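Local coordinates for ssDNA binding protein (Aeropyrum pernix, PDB 4PSN) that probably binds single-stranded DNA, which its subunits appear to entrap in a system of tunnels between them, at residues Arg140-Ile152 with Ala160-Leu172. Sequence-based numbering, arbitrary orientation.
Sequences RIMYRGSDVGALI and ALVRGAVVEPTPL
Ile152 and Arg163 pair backbone to backbone, Ile152 N to Arg163 O at 2.8 Å and the return bond longer, and Ala150 and Ala165 repeat the exchange one hydrogen-bonded pair on. From CB, the Arg163 side chain starts with CG between its own N and carbonyl carbon (chi1 47°), where CG meets Ile152 CG2 at 3.7 Å. A bend at chi2 then lays CD against both that methyl and Ile152 O, NE and CZ skim the same methyl, and NH2 ends in a weak bond to Ile152 O, its stronger partner being Thr154 OG1. Leu161 CB covers one guanidinium face, and Arg176 of a third subunit packs nearby. An alanine in place of Arg163 would probably leave Thr154 OG1 without this donor and uncover the Ile152 methyl. On the other sheet face, Val166 CG1 wedges against Ile141 CG2 and CD1, both at 3.6 Å, reaching past Gly149, which has no side chain to block it. Beyond the strand, Val167 N still bonds Val148 O, while the cis-proline Pro169 sets CD over the Tyr143 ring, 3.9 Å from its centroid, a CH-pi contact; Tyr143 OH reaches Glu56 of a second subunit. Val148 and Gly149 together face Ile141, a classic beta bulge in an antiparallel meander of the C-terminal domain.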
loop_
_atom_site.group_PDB
_atom_site.type_symbol
_atom_site.label_atom_id
_atom_site.label_comp_id
_atom_site.label_asym_id
_atom_site.label_seq_id
_atom_site.Cartn_x
_atom_site.Cartn_y
_atom_site.Cartn_z
ATOM N N ARG C 140 -33.020 -7.187 -14.712
ATOM C CA ARG C 140 -32.276 -6.776 -13.531
ATOM C C ARG C 140 -32.238 -7.918 -12.515
ATOM O O ARG C 140 -33.222 -8.644 -12.343
ATOM C CB ARG C 140 -32.934 -5.561 -12.869
ATOM C CG ARG C 140 -32.660 -4.227 -13.553
ATOM C CD ARG C 140 -33.129 -3.067 -12.666
ATOM N NE ARG C 140 -34.312 -3.437 -11.886
ATOM C CZ ARG C 140 -35.569 -3.231 -12.277
ATOM N NH1 ARG C 140 -35.818 -2.642 -13.441
ATOM N NH2 ARG C 140 -36.587 -3.613 -11.499
ATOM N N ILE C 141 -31.103 -8.075 -11.849
ATOM C CA ILE C 141 -30.976 -9.049 -10.771
ATOM C C ILE C 141 -30.969 -8.311 -9.439
ATOM O O ILE C 141 -30.320 -7.283 -9.303
ATOM C CB ILE C 141 -29.686 -9.861 -10.908
ATOM C CG1 ILE C 141 -29.622 -10.537 -12.285
ATOM C CG2 ILE C 141 -29.611 -10.924 -9.827
ATOM C CD1 ILE C 141 -28.293 -11.251 -12.547
HETATM N N MSE C 142 -31.701 -8.842 -8.465
HETATM C CA MSE C 142 -31.782 -8.275 -7.136
HETATM C C MSE C 142 -31.370 -9.278 -6.075
HETATM O O MSE C 142 -31.552 -10.479 -6.237
HETATM C CB MSE C 142 -33.233 -7.921 -6.871
HETATM C CG MSE C 142 -34.038 -8.072 -8.114
HETATM SE SE MSE C 142 -34.526 -6.337 -8.743
HETATM C CE MSE C 142 -35.998 -6.128 -7.522
ATOM N N TYR C 143 -30.847 -8.753 -4.978
ATOM C CA TYR C 143 -30.516 -9.519 -3.796
ATOM C C TYR C 143 -31.004 -8.655 -2.624
ATOM O O TYR C 143 -30.705 -7.460 -2.565
ATOM C CB TYR C 143 -28.998 -9.755 -3.695
ATOM C CG TYR C 143 -28.665 -10.697 -2.567
ATOM C CD1 TYR C 143 -29.192 -11.983 -2.560
ATOM C CD2 TYR C 143 -27.882 -10.295 -1.482
ATOM C CE1 TYR C 143 -28.932 -12.854 -1.531
ATOM C CE2 TYR C 143 -27.609 -11.178 -0.427
ATOM C CZ TYR C 143 -28.142 -12.460 -0.473
ATOM O OH TYR C 143 -27.917 -13.369 0.524
ATOM N N ARG C 144 -31.783 -9.243 -1.720
ATOM C CA ARG C 144 -32.351 -8.483 -0.601
ATOM C C ARG C 144 -33.198 -7.298 -1.101
ATOM O O ARG C 144 -33.226 -6.250 -0.472
ATOM C CB ARG C 144 -31.230 -7.975 0.344
ATOM C CG ARG C 144 -30.274 -9.062 0.828
ATOM C CD ARG C 144 -29.245 -8.553 1.849
ATOM N NE ARG C 144 -29.804 -8.366 3.196
ATOM C CZ ARG C 144 -30.092 -7.184 3.739
ATOM N NH1 ARG C 144 -30.587 -7.130 4.967
ATOM N NH2 ARG C 144 -29.893 -6.057 3.064
ATOM N N GLY C 145 -33.872 -7.459 -2.236
ATOM C CA GLY C 145 -34.718 -6.402 -2.779
ATOM C C GLY C 145 -34.001 -5.260 -3.501
ATOM O O GLY C 145 -34.634 -4.385 -4.079
ATOM N N SER C 146 -32.676 -5.272 -3.492
ATOM C CA SER C 146 -31.891 -4.190 -4.071
ATOM C C SER C 146 -31.275 -4.626 -5.422
ATOM O O SER C 146 -30.941 -5.795 -5.591
ATOM C CB SER C 146 -30.796 -3.815 -3.056
ATOM O OG SER C 146 -30.256 -2.546 -3.313
ATOM N N ASP C 147 -31.124 -3.697 -6.368
ATOM C CA ASP C 147 -30.508 -3.992 -7.665
ATOM C C ASP C 147 -29.021 -4.325 -7.502
ATOM O O ASP C 147 -28.261 -3.521 -6.964
ATOM C CB ASP C 147 -30.666 -2.803 -8.623
ATOM C CG ASP C 147 -32.125 -2.471 -8.918
ATOM O OD1 ASP C 147 -32.989 -3.335 -8.678
ATOM O OD2 ASP C 147 -32.413 -1.351 -9.396
ATOM N N VAL C 148 -28.592 -5.508 -7.934
ATOM C CA VAL C 148 -27.168 -5.847 -7.765
ATOM C C VAL C 148 -26.551 -6.309 -9.095
ATOM O O VAL C 148 -25.351 -6.576 -9.174
ATOM C CB VAL C 148 -26.953 -6.949 -6.688
ATOM C CG1 VAL C 148 -27.359 -6.452 -5.277
ATOM C CG2 VAL C 148 -27.719 -8.231 -7.086
ATOM N N GLY C 149 -27.352 -6.386 -10.146
ATOM C CA GLY C 149 -26.816 -6.935 -11.385
ATOM C C GLY C 149 -27.775 -7.001 -12.550
ATOM O O GLY C 149 -28.846 -6.407 -12.530
ATOM N N ALA C 150 -27.381 -7.739 -13.583
ATOM C CA ALA C 150 -28.189 -7.859 -14.783
ATOM C C ALA C 150 -27.872 -9.152 -15.501
ATOM O O ALA C 150 -26.777 -9.699 -15.369
ATOM C CB ALA C 150 -27.954 -6.671 -15.731
ATOM N N LEU C 151 -28.830 -9.601 -16.297
ATOM C CA LEU C 151 -28.707 -10.855 -16.992
ATOM C C LEU C 151 -29.222 -10.577 -18.378
ATOM O O LEU C 151 -30.155 -9.810 -18.532
ATOM C CB LEU C 151 -29.635 -11.844 -16.303
ATOM C CG LEU C 151 -29.631 -13.265 -16.799
ATOM C CD1 LEU C 151 -28.859 -14.091 -15.805
ATOM C CD2 LEU C 151 -31.052 -13.746 -16.901
ATOM N N ILE C 152 -28.633 -11.198 -19.388
ATOM C CA ILE C 152 -29.166 -11.052 -20.729
ATOM C C ILE C 152 -29.402 -12.420 -21.341
ATOM O O ILE C 152 -28.562 -13.310 -21.261
ATOM C CB ILE C 152 -28.245 -10.186 -21.627
ATOM C CG1 ILE C 152 -28.821 -10.075 -23.044
ATOM C CG2 ILE C 152 -26.810 -10.749 -21.656
ATOM C CD1 ILE C 152 -28.157 -8.943 -23.846
ATOM N N ALA C 160 -31.636 -21.163 -25.307
ATOM C CA ALA C 160 -31.232 -19.778 -25.115
ATOM C C ALA C 160 -29.795 -19.707 -24.608
ATOM O O ALA C 160 -29.321 -20.616 -23.938
ATOM C CB ALA C 160 -32.182 -19.071 -24.125
ATOM N N LEU C 161 -29.116 -18.613 -24.928
ATOM C CA LEU C 161 -27.851 -18.281 -24.299
ATOM C C LEU C 161 -28.134 -17.314 -23.156
ATOM O O LEU C 161 -28.916 -16.369 -23.314
ATOM C CB LEU C 161 -26.940 -17.609 -25.311
ATOM C CG LEU C 161 -26.674 -18.441 -26.560
ATOM C CD1 LEU C 161 -25.860 -17.649 -27.565
ATOM C CD2 LEU C 161 -25.956 -19.719 -26.194
ATOM N N VAL C 162 -27.495 -17.548 -22.013
ATOM C CA VAL C 162 -27.677 -16.705 -20.852
ATOM C C VAL C 162 -26.307 -16.267 -20.360
ATOM O O VAL C 162 -25.386 -17.075 -20.289
ATOM C CB VAL C 162 -28.363 -17.479 -19.718
ATOM C CG1 VAL C 162 -28.592 -16.561 -18.538
ATOM C CG2 VAL C 162 -29.693 -18.048 -20.209
ATOM N N ARG C 163 -26.168 -14.985 -20.046
ATOM C CA ARG C 163 -24.971 -14.506 -19.351
ATOM C C ARG C 163 -25.335 -13.319 -18.482
ATOM O O ARG C 163 -26.401 -12.747 -18.638
ATOM C CB ARG C 163 -23.814 -14.163 -20.312
ATOM C CG ARG C 163 -24.145 -13.318 -21.525
ATOM C CD ARG C 163 -24.919 -14.150 -22.545
ATOM N NE ARG C 163 -24.875 -13.613 -23.900
ATOM C CZ ARG C 163 -25.946 -13.466 -24.674
ATOM N NH1 ARG C 163 -25.816 -12.980 -25.902
ATOM N NH2 ARG C 163 -27.152 -13.804 -24.222
ATOM N N GLY C 164 -24.467 -12.955 -17.557
ATOM C CA GLY C 164 -24.816 -11.867 -16.666
ATOM C C GLY C 164 -23.795 -11.707 -15.580
ATOM O O GLY C 164 -22.753 -12.352 -15.611
ATOM N N ALA C 165 -24.099 -10.845 -14.613
ATOM C CA ALA C 165 -23.147 -10.523 -13.573
ATOM C C ALA C 165 -23.898 -9.927 -12.389
ATOM O O ALA C 165 -24.925 -9.293 -12.590
ATOM C CB ALA C 165 -22.140 -9.497 -14.112
ATOM N N VAL C 166 -23.376 -10.127 -11.173
ATOM C CA VAL C 166 -23.854 -9.400 -9.988
ATOM C C VAL C 166 -22.645 -8.891 -9.210
ATOM O O VAL C 166 -21.539 -9.435 -9.317
ATOM C CB VAL C 166 -24.730 -10.288 -9.058
ATOM C CG1 VAL C 166 -26.000 -10.788 -9.793
ATOM C CG2 VAL C 166 -23.934 -11.458 -8.545
ATOM N N VAL C 167 -22.843 -7.842 -8.428
ATOM C CA VAL C 167 -21.756 -7.282 -7.636
ATOM C C VAL C 167 -21.903 -7.631 -6.154
ATOM O O VAL C 167 -20.940 -7.548 -5.395
ATOM C CB VAL C 167 -21.673 -5.753 -7.789
ATOM C CG1 VAL C 167 -21.463 -5.387 -9.241
ATOM C CG2 VAL C 167 -22.938 -5.093 -7.231
ATOM N N GLU C 168 -23.110 -8.022 -5.751
ATOM C CA GLU C 168 -23.372 -8.408 -4.359
ATOM C C GLU C 168 -24.193 -9.678 -4.397
ATOM O O GLU C 168 -24.960 -9.871 -5.335
ATOM C CB GLU C 168 -24.191 -7.331 -3.635
ATOM C CG GLU C 168 -23.445 -6.017 -3.393
ATOM C CD GLU C 168 -24.380 -4.903 -2.918
ATOM O OE1 GLU C 168 -25.572 -5.186 -2.633
ATOM O OE2 GLU C 168 -23.926 -3.743 -2.831
ATOM N N PRO C 169 -24.080 -10.533 -3.364
ATOM C CA PRO C 169 -23.299 -10.322 -2.146
ATOM C C PRO C 169 -21.809 -10.597 -2.343
ATOM O O PRO C 169 -21.047 -10.428 -1.409
ATOM C CB PRO C 169 -23.899 -11.334 -1.159
ATOM C CG PRO C 169 -24.426 -12.454 -2.050
ATOM C CD PRO C 169 -24.917 -11.748 -3.287
ATOM N N THR C 170 -21.421 -11.025 -3.536
ATOM C CA THR C 170 -20.022 -11.169 -3.900
ATOM C C THR C 170 -19.984 -11.049 -5.425
ATOM O O THR C 170 -20.951 -11.405 -6.087
ATOM C CB THR C 170 -19.444 -12.520 -3.420
ATOM O OG1 THR C 170 -18.017 -12.500 -3.531
ATOM C CG2 THR C 170 -20.024 -13.695 -4.227
ATOM N N PRO C 171 -18.907 -10.481 -5.982
ATOM C CA PRO C 171 -18.929 -10.258 -7.435
ATOM C C PRO C 171 -18.833 -11.564 -8.237
ATOM O O PRO C 171 -17.878 -12.338 -8.073
ATOM C CB PRO C 171 -17.707 -9.360 -7.677
ATOM C CG PRO C 171 -17.427 -8.712 -6.323
ATOM C CD PRO C 171 -17.755 -9.824 -5.336
ATOM N N LEU C 172 -19.823 -11.785 -9.100
ATOM C CA LEU C 172 -19.953 -13.029 -9.867
ATOM C C LEU C 172 -20.267 -12.769 -11.326
ATOM O O LEU C 172 -21.075 -11.906 -11.661
ATOM C CB LEU C 172 -21.070 -13.906 -9.306
ATOM C CG LEU C 172 -20.893 -14.403 -7.876
ATOM C CD1 LEU C 172 -22.194 -15.022 -7.395
ATOM C CD2 LEU C 172 -19.754 -15.416 -7.821
HETATM O O HOH W 1 -28.135 -6.361 -1.717
#